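Local coordinates for ARF-like GTPase (Chlamydomonas reinhardtii, PDB 4M9Q), which is a small G protein of the ADP-ribosylation factor family, with a P-loop fold that holds a guanine nucleotide analogue together with a magnesium ion, at residues Gly16-Thr19 and Leu20-Ile24. Numbering follows the deposited sequence.
Sequences GKTT and LLNSI. With MG (magnesium ion), chain E; GNP (phosphoaminophosphonic acid-guanylate ester), chain D.
N22 lays its amide carbon over the carbonyl of T18 (CG to O 3.4 Å), and S23 folds OG back to 3.2 Å from T19 O, though A146 O is what bonds that hydroxyl. The backbone amides of L20 to S23 bond i to i-4 to the carbonyls of G16 to T19. This first turn thus spends its carbonyls on the helix and its amides on GNP: G16 N and K17 N reach O2B, T18 N O1B and T19 N O2A. Amides set along phosphates between strand 3-10 and helix 17-24 are consistent with the P-loop (Walker A) of this family. At the N-cap, G16 has phi of 116°, where a CB would jam against the preceding carbonyl O and crowd GNP N7. K17, long enough to bend at chi3 and chi4, curls its ammonium back to bridge O2G (NZ to O2G 2.6 Å) and O2B, while G11 O takes a third bond. T18 turns its hydroxyl anti to its own carbonyl carbon (chi1 -56°), placing OG1 1.9 Å from the magnesium ion; D54 also bonds this oxygen, and T35 is another metal ligand. The T19 hydroxyl adds a second bond to O2A (OG1 to O2A 2.7 Å). Apolar L20 packs on L158 and L21 on V52.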
loop_
_atom_site.group_PDB
_atom_site.type_symbol
_atom_site.label_atom_id
_atom_site.label_comp_id
_atom_site.label_asym_id
_atom_site.label_seq_id
_atom_site.Cartn_x
_atom_site.Cartn_y
_atom_site.Cartn_z
ATOM N N GLY A 16 7.327 2.750 7.173
ATOM C CA GLY A 16 6.307 3.248 8.093
ATOM C C GLY A 16 4.912 2.730 7.882
ATOM O O GLY A 16 3.972 3.413 8.274
ATOM N N LYS A 17 4.785 1.514 7.330
ATOM C CA LYS A 17 3.495 0.945 6.940
ATOM C C LYS A 17 2.670 0.664 8.178
ATOM O O LYS A 17 1.516 1.092 8.291
ATOM C CB LYS A 17 3.684 -0.360 6.205
ATOM C CG LYS A 17 4.536 -0.261 4.972
ATOM C CD LYS A 17 4.725 -1.610 4.265
ATOM C CE LYS A 17 5.678 -2.518 5.033
ATOM N NZ LYS A 17 7.078 -2.035 4.982
ATOM N N THR A 18 3.249 -0.069 9.127
ATOM C CA THR A 18 2.507 -0.418 10.316
ATOM C C THR A 18 2.070 0.847 11.075
ATOM O O THR A 18 0.924 0.947 11.494
ATOM C CB THR A 18 3.286 -1.427 11.156
ATOM O OG1 THR A 18 3.580 -2.565 10.338
ATOM C CG2 THR A 18 2.494 -1.944 12.386
ATOM N N THR A 19 2.945 1.844 11.181
ATOM C CA THR A 19 2.599 3.105 11.856
ATOM C C THR A 19 1.494 3.830 11.085
ATOM O O THR A 19 0.587 4.405 11.643
ATOM C CB THR A 19 3.832 3.998 11.983
ATOM O OG1 THR A 19 4.921 3.231 12.546
ATOM C CG2 THR A 19 3.560 5.245 12.889
ATOM N N LEU A 20 1.565 3.765 9.770
ATOM C CA LEU A 20 0.577 4.417 8.936
ATOM C C LEU A 20 -0.775 3.737 9.098
ATOM O O LEU A 20 -1.803 4.368 9.293
ATOM C CB LEU A 20 1.047 4.408 7.500
ATOM C CG LEU A 20 0.188 5.230 6.556
ATOM C CD1 LEU A 20 1.101 5.862 5.502
ATOM C CD2 LEU A 20 -0.890 4.332 5.965
ATOM N N LEU A 21 -0.768 2.429 9.131
ATOM C CA LEU A 21 -2.006 1.721 9.360
ATOM C C LEU A 21 -2.636 2.057 10.686
ATOM O O LEU A 21 -3.820 2.319 10.733
ATOM C CB LEU A 21 -1.777 0.230 9.313
ATOM C CG LEU A 21 -3.096 -0.533 9.313
ATOM C CD1 LEU A 21 -4.020 0.116 8.263
ATOM C CD2 LEU A 21 -2.870 -2.016 9.090
ATOM N N ASN A 22 -1.859 2.026 11.766
ATOM C CA ASN A 22 -2.332 2.480 13.059
ATOM C C ASN A 22 -2.910 3.877 12.960
ATOM O O ASN A 22 -4.038 4.091 13.343
ATOM C CB ASN A 22 -1.229 2.446 14.145
ATOM C CG ASN A 22 -0.767 1.023 14.473
ATOM O OD1 ASN A 22 -1.482 0.028 14.211
ATOM N ND2 ASN A 22 0.436 0.907 15.011
ATOM N N SER A 23 -2.175 4.822 12.404
ATOM C CA SER A 23 -2.623 6.213 12.400
ATOM C C SER A 23 -3.858 6.421 11.560
ATOM O O SER A 23 -4.640 7.319 11.812
ATOM C CB SER A 23 -1.501 7.121 11.905
ATOM O OG SER A 23 -0.473 7.169 12.897
ATOM N N ILE A 24 -4.029 5.594 10.543
ATOM C CA ILE A 24 -5.187 5.739 9.667
ATOM C C ILE A 24 -6.454 5.269 10.372
ATOM O O ILE A 24 -7.538 5.788 10.087
ATOM C CB ILE A 24 -4.962 5.040 8.325
ATOM C CG1 ILE A 24 -5.487 5.853 7.185
ATOM C CG2 ILE A 24 -5.596 3.689 8.283
ATOM C CD1 ILE A 24 -4.833 5.429 5.888
HETATM MG MG MG E . 5.295 -3.231 9.923
HETATM P PG GNP D . 8.326 -3.448 8.465
HETATM O O1G GNP D . 7.120 -3.922 9.437
HETATM O O2G GNP D . 7.884 -3.453 6.961
HETATM O O3G GNP D . 9.551 -4.312 8.816
HETATM N N3B GNP D . 8.585 -1.800 8.788
HETATM P PB GNP D . 7.250 -0.765 8.725
HETATM O O1B GNP D . 5.891 -1.467 9.242
HETATM O O2B GNP D . 7.164 -0.276 7.306
HETATM O O3A GNP D . 7.743 0.416 9.666
HETATM P PA GNP D . 7.079 0.942 11.012
HETATM O O1A GNP D . 7.377 -0.171 11.940
HETATM O O2A GNP D . 5.693 1.380 10.689
HETATM O "O5'" GNP D . 8.018 2.211 11.252
HETATM C "C5'" GNP D . 9.456 2.050 11.192
HETATM C "C4'" GNP D . 10.156 3.106 12.089
HETATM O "O4'" GNP D . 9.834 4.388 11.530
HETATM C "C3'" GNP D . 9.591 3.200 13.498
HETATM O "O3'" GNP D . 10.499 3.808 14.416
HETATM C "C2'" GNP D . 8.501 4.210 13.381
HETATM O "O2'" GNP D . 8.184 4.877 14.567
HETATM C "C1'" GNP D . 9.145 5.200 12.462
HETATM N N9 GNP D . 8.235 6.103 11.751
HETATM C C8 GNP D . 7.148 5.721 11.082
HETATM N N7 GNP D . 6.569 6.772 10.485
HETATM C C5 GNP D . 7.287 7.856 10.795
HETATM C C6 GNP D . 7.160 9.290 10.482
HETATM O O6 GNP D . 6.223 9.731 9.790
HETATM N N1 GNP D . 8.092 10.091 10.952
HETATM C C2 GNP D . 9.141 9.646 11.713
HETATM N N2 GNP D . 10.008 10.565 12.145
HETATM N N3 GNP D . 9.329 8.343 12.050
HETATM C C4 GNP D . 8.398 7.420 11.634
HETATM O O HOH W 1 6.008 -2.596 11.777
HETATM O O HOH W 2 4.635 -3.830 8.092
#